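Side-chain contact in centrosomal protein 120 (PDB 6EWH), which probably takes part in centriole and cilium formation, this chain being its second C2 domain: residues 129-132 with 133-137. The protein carries 1 engineered substitution. Numbering follows the deposited sequence.
Sequences SALA and GISTD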
ATOM      1  N   SER A 129       6.564   3.146   9.004  1.00 30.76           N
ATOM      2  CA  SER A 129       7.196   3.925  10.063  0.65 30.66           C
ATOM      3  C   SER A 129       7.077   5.419   9.799  1.00 29.01           C
ATOM      4  O   SER A 129       6.960   6.209  10.744  1.00 33.97           O
ATOM      5  CB  SER A 129       8.661   3.514  10.238  0.65 33.62           C
ATOM      6  OG  SER A 129       9.418   3.796   9.077  0.65 36.73           O
ATOM      7  N   ALA A 130       7.102   5.830   8.527  1.00 32.89           N
ATOM      8  CA  ALA A 130       6.884   7.235   8.202  1.00 33.36           C
ATOM      9  C   ALA A 130       5.515   7.688   8.681  1.00 31.03           C
ATOM     10  O   ALA A 130       5.366   8.793   9.217  1.00 33.75           O
ATOM     11  CB  ALA A 130       7.000   7.454   6.691  1.00 32.27           C
ATOM     12  N   LEU A 131       4.508   6.832   8.506  1.00 28.42           N
ATOM     13  CA  LEU A 131       3.158   7.148   8.950  1.00 26.30           C
ATOM     14  C   LEU A 131       3.096   7.231  10.469  1.00 27.26           C
ATOM     15  O   LEU A 131       2.497   8.159  11.027  1.00 30.10           O
ATOM     16  CB  LEU A 131       2.198   6.082   8.429  1.00 26.67           C
ATOM     17  CG  LEU A 131       0.782   6.149   8.998  1.00 25.55           C
ATOM     18  CD1 LEU A 131       0.111   7.492   8.676  1.00 28.95           C
ATOM     19  CD2 LEU A 131      -0.046   4.990   8.460  1.00 27.99           C
ATOM     20  N   ALA A 132       3.708   6.260  11.150  1.00 28.95           N
ATOM     21  CA  ALA A 132       3.758   6.303  12.607  1.00 31.62           C
ATOM     22  C   ALA A 132       4.400   7.594  13.093  1.00 32.57           C
ATOM     23  O   ALA A 132       3.954   8.184  14.084  1.00 33.14           O
ATOM     24  CB  ALA A 132       4.541   5.097  13.128  1.00 31.86           C
ATOM     25  N   GLY A 133       5.441   8.059  12.393  1.00 33.22           N
ATOM     26  CA  GLY A 133       6.148   9.255  12.824  1.00 32.19           C
ATOM     27  C   GLY A 133       5.295  10.510  12.832  1.00 32.26           C
ATOM     28  O   GLY A 133       5.555  11.436  13.608  1.00 35.98           O
ATOM     29  N   ILE A 134       4.274  10.569  11.977  1.00 32.53           N
ATOM     30  CA  ILE A 134       3.394  11.730  11.922  1.00 35.83           C
ATOM     31  C   ILE A 134       2.053  11.479  12.613  1.00 35.09           C
ATOM     32  O   ILE A 134       1.161  12.334  12.550  1.00 34.82           O
ATOM     33  CB  ILE A 134       3.205  12.245  10.487  1.00 33.93           C
ATOM     34  CG1 ILE A 134       2.622  11.140   9.603  1.00 34.87           C
ATOM     35  CG2 ILE A 134       4.528  12.760   9.932  1.00 38.77           C
ATOM     36  CD1 ILE A 134       1.867  11.663   8.413  1.00 45.49           C
ATOM     37  N   SER A 135       1.884  10.325  13.263  1.00 28.37           N
ATOM     38  CA  SER A 135       0.620   9.994  13.930  1.00 28.04           C
ATOM     39  C   SER A 135       0.638  10.572  15.347  1.00 30.86           C
ATOM     40  O   SER A 135       0.651   9.864  16.353  1.00 32.07           O
ATOM     41  CB  SER A 135       0.388   8.488  13.925  1.00 28.50           C
ATOM     42  OG  SER A 135       0.232   7.996  12.598  1.00 29.76           O
ATOM     43  N   THR A 136       0.629  11.900  15.403  1.00 33.11           N
ATOM     44  CA  THR A 136       0.892  12.629  16.637  1.00 31.88           C
ATOM     45  C   THR A 136      -0.320  13.352  17.209  1.00 31.84           C
ATOM     46  O   THR A 136      -0.179  14.044  18.221  1.00 35.87           O
ATOM     47  CB  THR A 136       2.014  13.650  16.418  1.00 34.75           C
ATOM     48  OG1 THR A 136       1.660  14.507  15.322  1.00 37.97           O
ATOM     49  CG2 THR A 136       3.333  12.945  16.106  1.00 36.30           C
ATOM     50  N   ASP A 137      -1.496  13.231  16.601  1.00 31.70           N
ATOM     51  CA  ASP A 137      -2.702  13.865  17.132  1.00 33.88           C
ATOM     52  C   ASP A 137      -3.909  12.967  16.875  1.00 31.25           C
ATOM     53  O   ASP A 137      -4.959  13.407  16.404  1.00 30.51           O
ATOM     54  CB  ASP A 137      -2.896  15.265  16.556  1.00 38.92           C
ATOM     55  CG  ASP A 137      -3.970  16.053  17.292  1.00 42.82           C
ATOM     56  OD1 ASP A 137      -4.213  15.761  18.484  1.00 41.26           O
ATOM     57  OD2 ASP A 137      -4.587  16.942  16.670  1.00 47.66           O
TER
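Gly133 N hydrogen-bonds Ser129 O at 2.9 Å in a four-residue step, whereas Ile134 N has a weak bond to Ala130 O and a closer one to Leu131 O at 3.1 Å, and Ser135 N donates to Ala132 O, also at 3.1 Å. The Ser135 hydroxyl turns back and donates to Leu131 O, with OG and O 2.8 Å apart. That carbonyl oxygen is thus gripped from opposite faces of its plane, by Ile134 N and Ser135 OG. Chi1 of -64° sets OG beside its own backbone N, towards this carbonyl. Ser135 centres an inverse gamma turn, its Thr136 N to Ile134 O bond weak. Helix 128-133 covers one edge of this C2 β-sandwich, leading from strand 119-126 of one sheet towards strand 143-150 of the other; Ser127 OG is hydrogen-bonded to Ala130 N. Leu131 packs on Ala143, Val145, Val176 and Leu178, and its CD1 lies 4.0 Å from Ser135 OG, bringing the buried hydroxyl against aliphatic carbon. Ile134 holds CG1 between its backbone N and carbonyl carbon (chi1 59°), 3.3 Å from Leu131 O and 3.6 Å from Ala130 O. Ala132, its CB turned roughly a right angle from that of Leu131, packs on Leu104 and Ser105 of helix 97-105.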